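Sensor protein CzcS (Pseudomonas aeruginosa, PDB 5GPO) is a zinc-responsive sensor histidine kinase, probably of a two-component system, linked to metal detoxification and antibiotic resistance, represented here by its sensor domain. Local coordinates at residues B[75-80]-B[93-98]. Numbering follows the deposited sequence.
Sequences VAANRA and VFQSWS. With SO4 (sulfate ion), chain H.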
loop_
_atom_site.group_PDB
_atom_site.type_symbol
_atom_site.label_atom_id
_atom_site.label_comp_id
_atom_site.label_asym_id
_atom_site.label_seq_id
_atom_site.Cartn_x
_atom_site.Cartn_y
_atom_site.Cartn_z
ATOM N N VAL B 75 16.741 -3.661 7.679
ATOM C CA VAL B 75 17.245 -3.176 8.965
ATOM C C VAL B 75 18.562 -2.444 8.771
ATOM O O VAL B 75 18.774 -1.347 9.308
ATOM C CB VAL B 75 17.401 -4.348 9.957
ATOM C CG1 VAL B 75 18.231 -3.918 11.161
ATOM C CG2 VAL B 75 16.034 -4.833 10.403
ATOM N N ALA B 76 19.475 -3.056 8.010
ATOM C CA ALA B 76 20.806 -2.484 7.817
ATOM C C ALA B 76 20.739 -1.177 7.044
ATOM O O ALA B 76 21.427 -0.208 7.384
ATOM C CB ALA B 76 21.702 -3.478 7.076
ATOM N N ALA B 77 19.912 -1.134 6.001
ATOM C CA ALA B 77 19.799 0.069 5.193
ATOM C C ALA B 77 19.225 1.222 6.002
ATOM O O ALA B 77 19.734 2.346 5.934
ATOM C CB ALA B 77 18.933 -0.208 3.970
ATOM N N ASN B 78 18.151 0.961 6.760
ATOM C CA ASN B 78 17.567 1.993 7.615
ATOM C C ASN B 78 18.578 2.504 8.637
ATOM O O ASN B 78 18.661 3.713 8.887
ATOM C CB ASN B 78 16.322 1.447 8.316
ATOM C CG ASN B 78 15.088 1.543 7.458
ATOM O OD1 ASN B 78 15.164 1.884 6.275
ATOM N ND2 ASN B 78 13.933 1.248 8.048
ATOM N N ARG B 79 19.372 1.600 9.225
ATOM C CA ARG B 79 20.404 2.030 10.166
ATOM C C ARG B 79 21.398 2.978 9.488
ATOM O O ARG B 79 21.717 4.049 10.026
ATOM C CB ARG B 79 21.105 0.795 10.749
ATOM C CG ARG B 79 22.170 1.101 11.804
ATOM C CD ARG B 79 22.689 -0.169 12.488
ATOM N NE ARG B 79 21.673 -0.797 13.337
ATOM C CZ ARG B 79 21.215 -2.037 13.177
ATOM N NH1 ARG B 79 21.700 -2.808 12.212
ATOM N NH2 ARG B 79 20.286 -2.515 13.996
ATOM N N ALA B 80 21.831 2.643 8.265
ATOM C CA ALA B 80 22.782 3.496 7.551
ATOM C C ALA B 80 22.157 4.838 7.175
ATOM O O ALA B 80 22.809 5.886 7.291
ATOM C CB ALA B 80 23.303 2.776 6.306
ATOM N N VAL B 93 17.946 12.799 2.220
ATOM C CA VAL B 93 19.051 11.876 1.980
ATOM C C VAL B 93 18.525 10.674 1.204
ATOM O O VAL B 93 17.536 10.052 1.603
ATOM C CB VAL B 93 19.694 11.427 3.307
ATOM C CG1 VAL B 93 20.812 10.441 3.040
ATOM C CG2 VAL B 93 20.223 12.629 4.095
ATOM N N PHE B 94 19.199 10.333 0.109
ATOM C CA PHE B 94 18.856 9.188 -0.713
ATOM C C PHE B 94 19.808 8.043 -0.424
ATOM O O PHE B 94 20.994 8.242 -0.142
ATOM C CB PHE B 94 18.921 9.518 -2.206
ATOM C CG PHE B 94 17.728 10.258 -2.710
ATOM C CD1 PHE B 94 16.607 9.564 -3.145
ATOM C CD2 PHE B 94 17.721 11.643 -2.756
ATOM C CE1 PHE B 94 15.488 10.246 -3.619
ATOM C CE2 PHE B 94 16.615 12.330 -3.235
ATOM C CZ PHE B 94 15.493 11.626 -3.663
ATOM N N GLN B 95 19.281 6.831 -0.518
ATOM C CA GLN B 95 20.097 5.656 -0.274
ATOM C C GLN B 95 19.665 4.557 -1.220
ATOM O O GLN B 95 18.490 4.182 -1.233
ATOM C CB GLN B 95 19.962 5.192 1.168
ATOM C CG GLN B 95 20.770 3.960 1.465
ATOM C CD GLN B 95 20.301 3.306 2.729
ATOM O OE1 GLN B 95 19.164 2.815 2.802
ATOM N NE2 GLN B 95 21.148 3.314 3.746
ATOM N N SER B 96 20.600 4.063 -2.020
ATOM C CA SER B 96 20.405 2.802 -2.705
ATOM C C SER B 96 21.085 1.715 -1.888
ATOM O O SER B 96 22.050 1.975 -1.163
ATOM C CB SER B 96 20.949 2.846 -4.132
ATOM O OG SER B 96 20.365 3.922 -4.850
ATOM N N TRP B 97 20.540 0.506 -1.964
ATOM C CA TRP B 97 21.008 -0.585 -1.124
ATOM C C TRP B 97 20.726 -1.894 -1.839
ATOM O O TRP B 97 19.674 -2.044 -2.465
ATOM C CB TRP B 97 20.317 -0.557 0.244
ATOM C CG TRP B 97 21.018 -1.329 1.325
ATOM C CD1 TRP B 97 20.868 -2.660 1.615
ATOM C CD2 TRP B 97 21.966 -0.818 2.263
ATOM N NE1 TRP B 97 21.667 -3.001 2.680
ATOM C CE2 TRP B 97 22.353 -1.892 3.096
ATOM C CE3 TRP B 97 22.526 0.446 2.484
ATOM C CZ2 TRP B 97 23.279 -1.742 4.133
ATOM C CZ3 TRP B 97 23.442 0.600 3.521
ATOM C CH2 TRP B 97 23.813 -0.493 4.330
ATOM N N SER B 98 21.657 -2.834 -1.766
ATOM C CA SER B 98 21.428 -4.147 -2.395
ATOM C C SER B 98 21.840 -5.287 -1.515
ATOM O O SER B 98 22.753 -5.153 -0.779
ATOM C CB SER B 98 22.190 -4.287 -3.692
ATOM O OG SER B 98 23.355 -3.559 -3.583
HETATM S S SO4 H . 19.108 -6.638 6.013
HETATM O O1 SO4 H . 20.336 -7.445 6.016
HETATM O O2 SO4 H . 17.943 -7.518 5.881
HETATM O O3 SO4 H . 19.030 -5.889 7.256
HETATM O O4 SO4 H . 19.168 -5.742 4.851
HETATM O O HOH W 1 16.552 2.477 4.276
#
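Ala77 lies beneath the indole of Trp97, its CB over the five-membered ring in a CH-pi contact 3.6 Å from the ring centroid and 17° off the normal. The same face rests on the helix backbone, with Ala77 CA near the middle of the indole and Ala76 C toward its rim. Two further methyls meet the benzo end obliquely: Ala80 CB is 3.5 Å from Trp97 CZ3, and Ala76 CB reaches CZ2. Three alanines thus make a low surface on which a broad ring can settle close to the main chain.

Beside this apolar patch, Gln95 supplies the polar link. Its CG is anti to the backbone N (chi1 179°) and the chain runs on extended, delivering the amide to the helix, where NE2 donates to Ala77 O over 2.8 Å. The bond uses a lone pair in the carbonyl plane and lies almost in the plane of the amide. Gln95 OE1 packs against Ala77 CB and accepts from a water that also donates to Asn78 OD1; Ala77 O, which can only accept, sets the amide's orientation.

Farther out, backbone bonds from Gln95 to Ser107 and from Trp97 to Leu105 hold 93-98 as an outermost strand of the chain's antiparallel sheet; segment 75-80 runs roughly antiparallel to it, at 153° between their directions. At the start of the helix, Ala76 N donates to sulfate O3 (3.0 Å), an ion probably acquired from the crystallisation liquor, and Ser74 OG binds both this sulfate and Ala77 N. Strand order 2-1-5-4-3 is consistent with a PAS-like sensor fold, in which this packing joins helix 75-86 to the edge strand. Gln95 gives the carbonyl of the buried Ala77 a directional partner and, with the indole, ties the helix start to the strand.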